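Local coordinates for chitin oligosaccharide binding protein NagB2 (PDB 7EHU) that binds short chitin oligosaccharides, N,N'-diacetylchitobiose and N,N',N''-triacetylchitotriose, probably delivering them to a membrane transporter as an extracellular solute-binding protein, at residues A[49-61]-A[334-348]. Residues are numbered along the deposited sequence; the frame is centred on the assembly and turned at random. Where two conformers were deposited one is given.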
ATOM      1  N   LEU A  49     -14.476  10.693  -8.061  1.00 11.56           N
ATOM      2  CA  LEU A  49     -15.337  10.403  -6.915  1.00 11.87           C
ATOM      3  C   LEU A  49     -15.073  11.383  -5.778  1.00 11.06           C
ATOM      4  O   LEU A  49     -16.012  11.890  -5.145  1.00 11.46           O
ATOM      5  CB  LEU A  49     -15.088   8.971  -6.457  1.00 13.28           C
ATOM      6  CG  LEU A  49     -15.988   8.402  -5.375  1.00 14.85           C
ATOM      7  CD1 LEU A  49     -17.447   8.475  -5.788  1.00 17.00           C
ATOM      8  CD2 LEU A  49     -15.603   6.977  -5.070  1.00 14.92           C
ATOM      9  N   LEU A  50     -13.797  11.680  -5.525  1.00 10.72           N
ATOM     10  CA  LEU A  50     -13.442  12.673  -4.519  1.00 10.61           C
ATOM     11  C   LEU A  50     -14.044  14.032  -4.860  1.00 10.38           C
ATOM     12  O   LEU A  50     -14.580  14.719  -3.983  1.00 10.91           O
ATOM     13  CB  LEU A  50     -11.919  12.759  -4.409  1.00 10.69           C
ATOM     14  CG  LEU A  50     -11.368  13.761  -3.389  1.00 11.94           C
ATOM     15  CD1 LEU A  50     -11.744  13.370  -1.952  1.00 12.36           C
ATOM     16  CD2 LEU A  50      -9.852  13.858  -3.541  1.00 12.04           C
ATOM     17  N   GLU A  51     -13.928  14.450  -6.125  1.00 10.96           N
ATOM     18  CA  GLU A  51     -14.480  15.725  -6.567  1.00 11.42           C
ATOM     19  C   GLU A  51     -15.993  15.758  -6.385  1.00 11.49           C
ATOM     20  O   GLU A  51     -16.549  16.792  -5.997  1.00 12.49           O
ATOM     21  CB  GLU A  51     -14.103  15.990  -8.029  1.00 13.52           C
ATOM     22  CG  GLU A  51     -12.628  16.351  -8.220  1.00 15.93           C
ATOM     23  CD  GLU A  51     -12.178  16.350  -9.676  1.00 19.85           C
ATOM     24  OE1 GLU A  51     -12.942  15.888 -10.549  1.00 22.53           O
ATOM     25  OE2 GLU A  51     -11.040  16.788  -9.935  1.00 21.59           O
ATOM     26  N   LYS A  52     -16.672  14.639  -6.666  1.00 12.52           N
ATOM     27  CA  LYS A  52     -18.116  14.572  -6.460  1.00 13.86           C
ATOM     28  C   LYS A  52     -18.465  14.795  -4.994  1.00 12.24           C
ATOM     29  O   LYS A  52     -19.382  15.565  -4.676  1.00 13.42           O
ATOM     30  CB  LYS A  52     -18.643  13.219  -6.940  1.00 15.35           C
ATOM     31  CG  LYS A  52     -20.145  13.092  -6.831  1.00 18.61           C
ATOM     32  CD  LYS A  52     -20.707  11.911  -7.599  1.00 22.36           C
ATOM     33  CE  LYS A  52     -20.617  10.610  -6.840  1.00 25.36           C
ATOM     34  NZ  LYS A  52     -21.540   9.579  -7.441  1.00 26.78           N
ATOM     35  N   VAL A  53     -17.716  14.160  -4.086  1.00 11.46           N
ATOM     36  CA  VAL A  53     -17.968  14.318  -2.657  1.00 11.74           C
ATOM     37  C   VAL A  53     -17.702  15.760  -2.231  1.00 11.99           C
ATOM     38  O   VAL A  53     -18.460  16.338  -1.439  1.00 12.37           O
ATOM     39  CB  VAL A  53     -17.094  13.319  -1.863  1.00 12.26           C
ATOM     40  CG1 VAL A  53     -17.051  13.666  -0.402  1.00 12.00           C
ATOM     41  CG2 VAL A  53     -17.578  11.899  -2.064  1.00 12.03           C
ATOM     42  N   VAL A  54     -16.625  16.358  -2.756  1.00 11.36           N
ATOM     43  CA  VAL A  54     -16.284  17.742  -2.434  1.00 11.14           C
ATOM     44  C   VAL A  54     -17.375  18.700  -2.899  1.00 12.30           C
ATOM     45  O   VAL A  54     -17.773  19.616  -2.158  1.00 12.76           O
ATOM     46  CB  VAL A  54     -14.911  18.091  -3.040  1.00 12.72           C
ATOM     47  CG1 VAL A  54     -14.687  19.605  -3.061  1.00 14.02           C
ATOM     48  CG2 VAL A  54     -13.803  17.387  -2.243  1.00 12.96           C
ATOM     49  N   LYS A  55     -17.871  18.514  -4.129  1.00 13.39           N
ATOM     50  CA  LYS A  55     -18.941  19.366  -4.647  1.00 15.18           C
ATOM     51  C   LYS A  55     -20.191  19.251  -3.776  1.00 15.05           C
ATOM     52  O   LYS A  55     -20.845  20.261  -3.471  1.00 15.94           O
ATOM     53  CB  LYS A  55     -19.215  18.991  -6.108  1.00 19.66           C
ATOM     54  CG  LYS A  55     -20.254  19.838  -6.844  1.00 26.05           C
ATOM     55  CD  LYS A  55     -20.485  19.337  -8.277  1.00 31.44           C
ATOM     56  CE  LYS A  55     -21.974  19.292  -8.662  1.00 34.12           C
ATOM     57  NZ  LYS A  55     -22.220  18.526  -9.927  1.00 35.04           N
ATOM     58  N   LYS A  56     -20.533  18.032  -3.342  1.00 15.18           N
ATOM     59  CA  LYS A  56     -21.679  17.860  -2.450  1.00 14.94           C
ATOM     60  C   LYS A  56     -21.460  18.577  -1.128  1.00 14.53           C
ATOM     61  O   LYS A  56     -22.378  19.192  -0.586  1.00 16.01           O
ATOM     62  CB  LYS A  56     -21.913  16.370  -2.200  1.00 15.86           C
ATOM     63  CG  LYS A  56     -23.134  16.062  -1.351  1.00 17.68           C
ATOM     64  CD  LYS A  56     -23.255  14.560  -1.113  1.00 20.31           C
ATOM     65  CE  LYS A  56     -24.355  14.230  -0.101  1.00 23.93           C
ATOM     66  NZ  LYS A  56     -24.278  12.820   0.384  1.00 26.81           N
ATOM     67  N   THR A  57     -20.253  18.476  -0.584  1.00 13.95           N
ATOM     68  CA  THR A  57     -19.946  19.122   0.684  1.00 13.99           C
ATOM     69  C   THR A  57     -20.013  20.638   0.571  1.00 14.30           C
ATOM     70  O   THR A  57     -20.523  21.307   1.475  1.00 15.00           O
ATOM     71  CB  THR A  57     -18.578  18.630   1.157  1.00 13.74           C
ATOM     72  OG1 THR A  57     -18.583  17.189   1.198  1.00 13.52           O
ATOM     73  CG2 THR A  57     -18.222  19.173   2.529  1.00 13.95           C
ATOM     74  N   GLU A  58     -19.490  21.193  -0.525  1.00 14.39           N
ATOM     75  CA  GLU A  58     -19.573  22.634  -0.748  1.00 15.18           C
ATOM     76  C   GLU A  58     -21.022  23.111  -0.833  1.00 16.19           C
ATOM     77  O   GLU A  58     -21.350  24.218  -0.383  1.00 17.51           O
ATOM     78  CB  GLU A  58     -18.791  22.997  -2.014  1.00 14.75           C
ATOM     79  CG  GLU A  58     -17.275  22.893  -1.797  1.00 14.30           C
ATOM     80  CD  GLU A  58     -16.446  23.096  -3.050  1.00 15.80           C
ATOM     81  OE1 GLU A  58     -16.999  23.063  -4.166  1.00 18.30           O
ATOM     82  OE2 GLU A  58     -15.226  23.313  -2.911  1.00 15.73           O
ATOM     83  N   ALA A  59     -21.903  22.309  -1.433  1.00 17.23           N
ATOM     84  CA  ALA A  59     -23.312  22.693  -1.496  1.00 18.09           C
ATOM     85  C   ALA A  59     -23.950  22.672  -0.111  1.00 19.01           C
ATOM     86  O   ALA A  59     -24.843  23.473   0.186  1.00 20.75           O
ATOM     87  CB  ALA A  59     -24.058  21.743  -2.439  1.00 19.35           C
ATOM     88  N   GLU A  60     -23.491  21.771   0.752  1.00 19.15           N
ATOM     89  CA  GLU A  60     -24.064  21.613   2.080  1.00 19.69           C
ATOM     90  C   GLU A  60     -23.546  22.647   3.068  1.00 19.67           C
ATOM     91  O   GLU A  60     -24.242  22.975   4.032  1.00 20.82           O
ATOM     92  CB  GLU A  60     -23.730  20.206   2.584  1.00 22.09           C
ATOM     93  CG  GLU A  60     -24.396  19.818   3.875  1.00 26.18           C
ATOM     94  CD  GLU A  60     -23.888  18.504   4.405  1.00 28.92           C
ATOM     95  OE1 GLU A  60     -23.706  18.403   5.637  1.00 31.06           O
ATOM     96  OE2 GLU A  60     -23.636  17.600   3.580  1.00 28.85           O
ATOM     97  N   VAL A  61     -22.340  23.155   2.856  1.00 19.42           N
ATOM     98  CA  VAL A  61     -21.706  24.097   3.768  1.00 19.91           C
ATOM     99  C   VAL A  61     -21.423  25.383   3.002  1.00 20.76           C
ATOM    100  O   VAL A  61     -20.296  25.598   2.523  1.00 20.02           O
ATOM    101  CB  VAL A  61     -20.425  23.501   4.371  1.00 19.37           C
ATOM    102  CG1 VAL A  61     -19.844  24.446   5.431  1.00 20.12           C
ATOM    103  CG2 VAL A  61     -20.688  22.104   4.969  1.00 20.24           C
ATOM    104  N   ALA A 334     -18.437  17.781   7.610  1.00 11.81           N
ATOM    105  CA  ALA A 334     -19.303  17.522   6.462  1.00 11.98           C
ATOM    106  C   ALA A 334     -18.594  16.671   5.417  1.00 11.44           C
ATOM    107  O   ALA A 334     -19.205  15.784   4.807  1.00 11.97           O
ATOM    108  CB  ALA A 334     -19.804  18.839   5.857  1.00 13.15           C
ATOM    109  N   PHE A 335     -17.305  16.927   5.200  1.00 11.12           N
ATOM    110  CA  PHE A 335     -16.547  16.108   4.270  1.00 10.66           C
ATOM    111  C   PHE A 335     -16.500  14.656   4.746  1.00  9.96           C
ATOM    112  O   PHE A 335     -16.723  13.725   3.960  1.00  9.93           O
ATOM    113  CB  PHE A 335     -15.120  16.642   4.111  1.00 11.30           C
ATOM    114  CG  PHE A 335     -14.237  15.708   3.324  1.00 10.59           C
ATOM    115  CD1 PHE A 335     -14.343  15.637   1.941  1.00 11.31           C
ATOM    116  CD2 PHE A 335     -13.365  14.854   3.961  1.00 11.18           C
ATOM    117  CE1 PHE A 335     -13.577  14.760   1.214  1.00 11.57           C
ATOM    118  CE2 PHE A 335     -12.587  13.963   3.227  1.00 11.48           C
ATOM    119  CZ  PHE A 335     -12.706  13.905   1.856  1.00 12.28           C
ATOM    120  N   ILE A 336     -16.216  14.442   6.035  1.00  9.54           N
ATOM    121  CA  ILE A 336     -16.175  13.079   6.569  1.00 10.02           C
ATOM    122  C   ILE A 336     -17.527  12.399   6.360  1.00  9.84           C
ATOM    123  O   ILE A 336     -17.610  11.251   5.903  1.00 10.21           O
ATOM    124  CB  ILE A 336     -15.732  13.076   8.046  1.00  9.51           C
ATOM    125  CG1 ILE A 336     -14.278  13.543   8.180  1.00 10.20           C
ATOM    126  CG2 ILE A 336     -15.930  11.703   8.697  1.00 10.02           C
ATOM    127  CD1 ILE A 336     -13.892  13.899   9.578  1.00 10.93           C
ATOM    128  N   LYS A 337     -18.602  13.123   6.678  1.00 11.05           N
ATOM    129  CA  LYS A 337     -19.953  12.602   6.523  1.00 11.13           C
ATOM    130  C   LYS A 337     -20.227  12.165   5.094  1.00 11.34           C
ATOM    131  O   LYS A 337     -20.908  11.151   4.860  1.00 12.10           O
ATOM    132  CB  LYS A 337     -20.953  13.680   6.943  1.00 13.08           C
ATOM    133  CG  LYS A 337     -22.414  13.295   6.738  1.00 15.52           C
ATOM    134  CD  LYS A 337     -23.389  14.459   6.939  1.00 17.80           C
ATOM    135  CE  LYS A 337     -23.211  15.531   5.910  1.00 21.38           C
ATOM    136  NZ  LYS A 337     -24.127  15.351   4.733  1.00 23.29           N
ATOM    137  N   ASN A 338     -19.735  12.939   4.126  1.00 10.98           N
ATOM    138  CA  ASN A 338     -20.056  12.693   2.733  1.00 11.84           C
ATOM    139  C   ASN A 338     -19.089  11.755   2.045  1.00 10.48           C
ATOM    140  O   ASN A 338     -19.465  11.139   1.046  1.00 11.22           O
ATOM    141  CB  ASN A 338     -20.146  14.017   1.983  1.00 11.92           C
ATOM    142  CG  ASN A 338     -21.374  14.820   2.388  1.00 14.35           C
ATOM    143  OD1 ASN A 338     -22.390  14.248   2.786  1.00 16.53           O
ATOM    144  ND2 ASN A 338     -21.303  16.138   2.267  1.00 14.34           N
ATOM    145  N   PHE A 339     -17.870  11.610   2.550  1.00  9.75           N
ATOM    146  CA  PHE A 339     -16.919  10.689   1.948  1.00  9.15           C
ATOM    147  C   PHE A 339     -17.072   9.274   2.493  1.00  8.99           C
ATOM    148  O   PHE A 339     -17.029   8.303   1.726  1.00  9.11           O
ATOM    149  CB  PHE A 339     -15.485  11.172   2.189  1.00 10.18           C
ATOM    150  CG  PHE A 339     -14.458  10.397   1.414  1.00  9.57           C
ATOM    151  CD1 PHE A 339     -14.288  10.612   0.066  1.00 10.94           C
ATOM    152  CD2 PHE A 339     -13.667   9.451   2.032  1.00  9.99           C
ATOM    153  CE1 PHE A 339     -13.354   9.895  -0.657  1.00 10.37           C
ATOM    154  CE2 PHE A 339     -12.724   8.727   1.312  1.00 10.02           C
ATOM    155  CZ  PHE A 339     -12.564   8.957  -0.032  1.00 10.42           C
ATOM    156  N   TYR A 340     -17.230   9.143   3.811  1.00  8.96           N
ATOM    157  CA  TYR A 340     -17.264   7.838   4.484  1.00  8.21           C
ATOM    158  C   TYR A 340     -18.715   7.391   4.600  1.00  8.93           C
ATOM    159  O   TYR A 340     -19.346   7.475   5.647  1.00  9.70           O
ATOM    160  CB  TYR A 340     -16.543   7.920   5.829  1.00  9.44           C
ATOM    161  CG  TYR A 340     -15.071   8.179   5.659  1.00  8.76           C
ATOM    162  CD1 TYR A 340     -14.197   7.147   5.348  1.00  9.31           C
ATOM    163  CD2 TYR A 340     -14.544   9.456   5.782  1.00  9.02           C
ATOM    164  CE1 TYR A 340     -12.849   7.372   5.181  1.00  8.73           C
ATOM    165  CE2 TYR A 340     -13.198   9.696   5.620  1.00  9.36           C
ATOM    166  CZ  TYR A 340     -12.358   8.663   5.306  1.00  9.38           C
ATOM    167  OH  TYR A 340     -11.021   8.910   5.152  1.00  9.82           O
ATOM    168  N   THR A 341     -19.253   6.933   3.476  1.00  9.77           N
ATOM    169  CA  THR A 341     -20.610   6.402   3.430  0.54 10.95           C
ATOM    170  C   THR A 341     -20.602   5.197   2.502  1.00 10.69           C
ATOM    171  O   THR A 341     -19.759   5.091   1.606  1.00 10.74           O
ATOM    172  CB  THR A 341     -21.563   7.566   3.071  0.54 14.62           C
ATOM    173  OG1 THR A 341     -22.923   7.142   3.146  0.54 14.46           O
ATOM    174  CG2 THR A 341     -21.258   8.127   1.684  0.54 16.15           C
ATOM    175  N   LEU A 342     -21.517   4.266   2.743  1.00 10.85           N
ATOM    176  CA  LEU A 342     -21.472   3.023   1.977  1.00 11.48           C
ATOM    177  C   LEU A 342     -21.777   3.252   0.503  1.00 11.44           C
ATOM    178  O   LEU A 342     -21.392   2.458  -0.341  1.00 12.48           O
ATOM    179  CB  LEU A 342     -22.450   1.990   2.552  1.00 11.65           C
ATOM    180  CG  LEU A 342     -22.126   1.487   3.956  1.00 11.70           C
ATOM    181  CD1 LEU A 342     -22.930   0.234   4.288  1.00 12.11           C
ATOM    182  CD2 LEU A 342     -20.653   1.216   4.136  1.00 13.05           C
ATOM    183  N   GLU A 343     -22.466   4.307   0.175  1.00 12.81           N
ATOM    184  CA  GLU A 343     -22.744   4.628  -1.198  1.00 15.26           C
ATOM    185  C   GLU A 343     -21.493   5.029  -1.970  1.00 14.75           C
ATOM    186  O   GLU A 343     -21.233   4.517  -3.075  1.00 15.84           O
ATOM    187  CB  GLU A 343     -24.168   5.224  -1.154  1.00 21.31           C
ATOM    188  CG  GLU A 343     -24.764   5.692  -2.457  1.00 24.16           C
ATOM    189  CD  GLU A 343     -26.196   6.193  -2.303  1.00 25.73           C
ATOM    190  OE1 GLU A 343     -26.991   6.403  -1.477  1.00 25.52           O
ATOM    191  OE2 GLU A 343     -25.900   7.460  -2.522  1.00 26.56           O
ATOM    192  N   ILE A 344     -20.594   5.735  -1.311  1.00 13.32           N
ATOM    193  CA  ILE A 344     -19.315   6.081  -1.924  1.00 13.15           C
ATOM    194  C   ILE A 344     -18.404   4.853  -1.976  1.00 12.01           C
ATOM    195  O   ILE A 344     -17.768   4.564  -2.997  1.00 13.71           O
ATOM    196  CB  ILE A 344     -18.667   7.243  -1.148  1.00 13.52           C
ATOM    197  CG1 ILE A 344     -19.512   8.529  -1.258  1.00 14.62           C
ATOM    198  CG2 ILE A 344     -17.233   7.489  -1.626  1.00 13.80           C
ATOM    199  CD1 ILE A 344     -19.723   9.047  -2.660  1.00 15.54           C
ATOM    200  N   GLN A 345     -18.333   4.108  -0.867  1.00 10.14           N
ATOM    201  CA  GLN A 345     -17.513   2.905  -0.827  1.00 10.37           C
ATOM    202  C   GLN A 345     -17.989   1.886  -1.855  1.00 11.07           C
ATOM    203  O   GLN A 345     -17.177   1.181  -2.466  1.00 11.94           O
ATOM    204  CB  GLN A 345     -17.571   2.301   0.574  1.00  9.78           C
ATOM    205  CG  GLN A 345     -16.981   3.179   1.654  1.00 10.49           C
ATOM    206  CD  GLN A 345     -15.610   2.736   2.100  1.00  9.49           C
ATOM    207  OE1 GLN A 345     -15.366   1.548   2.297  1.00  9.96           O
ATOM    208  NE2 GLN A 345     -14.695   3.685   2.250  1.00 11.12           N
ATOM    209  N   GLY A 346     -19.303   1.783  -2.042  1.00 11.74           N
ATOM    210  CA  GLY A 346     -19.843   0.838  -2.999  1.00 13.20           C
ATOM    211  C   GLY A 346     -19.579   1.239  -4.435  1.00 14.55           C
ATOM    212  O   GLY A 346     -19.363   0.382  -5.299  1.00 15.85           O
ATOM    213  N   GLU A 347     -19.624   2.546  -4.721  1.00 14.60           N
ATOM    214  CA  GLU A 347     -19.287   3.015  -6.062  1.00 15.58           C
ATOM    215  C   GLU A 347     -17.808   2.759  -6.350  1.00 15.94           C
ATOM    216  O   GLU A 347     -17.441   2.347  -7.459  1.00 17.91           O
ATOM    217  CB  GLU A 347     -19.618   4.506  -6.208  1.00 18.41           C
ATOM    218  CG  GLU A 347     -19.083   5.146  -7.481  1.00 21.07           C
ATOM    219  CD  GLU A 347     -19.684   6.532  -7.796  1.00 22.95           C
ATOM    220  OE1 GLU A 347     -20.578   7.001  -7.058  1.00 23.68           O
ATOM    221  OE2 GLU A 347     -19.277   7.145  -8.810  1.00 24.84           O
ATOM    222  N   ALA A 348     -16.945   2.968  -5.345  1.00 15.81           N
ATOM    223  CA  ALA A 348     -15.519   2.701  -5.517  1.00 14.43           C
ATOM    224  C   ALA A 348     -15.257   1.227  -5.818  1.00 14.86           C
ATOM    225  O   ALA A 348     -14.420   0.897  -6.669  1.00 15.74           O
ATOM    226  CB  ALA A 348     -14.741   3.149  -4.269  1.00 15.08           C
TER
HETATM  227  O   HOH W   1     -21.887  11.468  -0.201  1.00 20.03           O
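Val-53 is the knob at the middle of this helix packing, set in a hollow walled by Phe-335, Asn-338, Phe-339 and Ile-344. A beta-branched valine suits the spot because its methyls fork: CG1, anti to the backbone N (chi1 166°), enters beside the backbone of Asn-338 and Phe-339, while CG2 meets Ile-344 CD1 at 3.6 Å. In return, the Phe-335 ring fills a hole among Leu-50, Val-53, Val-54 and Thr-57, with Leu-50 CD1 at its edge, 3.9 Å from Phe-335 CE1. Helices 49-60 and 334-339 cross at 132°, and small Ala-334 lets Thr-57 CG2 approach its CB to 3.7 Å. Leu-50, Val-54 and Phe-335 reach strand 30-36, as in helices flanking a periplasmic-binding-protein-like sheet.

Leu-49 splits its methyls, CD2 sliding past Ile-344 CG2 and CD1 lying against the Glu-347 carboxylate, whose OE1 takes Lys-52 NZ (2.8 Å) on its syn lone pair in a salt bridge.

Asn-338 is a polar knob among Val-53, Lys-56, Thr-57 and Glu-60; its short amide offers donor and acceptor together. ND2 donates almost straight (172°) to Thr-57 OG1, and also to Glu-60 OE2. Lys-337 NZ grips that OE2 from the opposite carboxylate face in a 2.6 Å salt bridge, and also bonds Asn-338 OD1. Replacing Asn-338 by an alanine is likely to leave Thr-57 OG1 and Glu-60 OE2 without that donor and Lys-337 NZ without this acceptor. The buried amide is thus satisfied at both ends, with charged pairs at the margin and apolar groups inside.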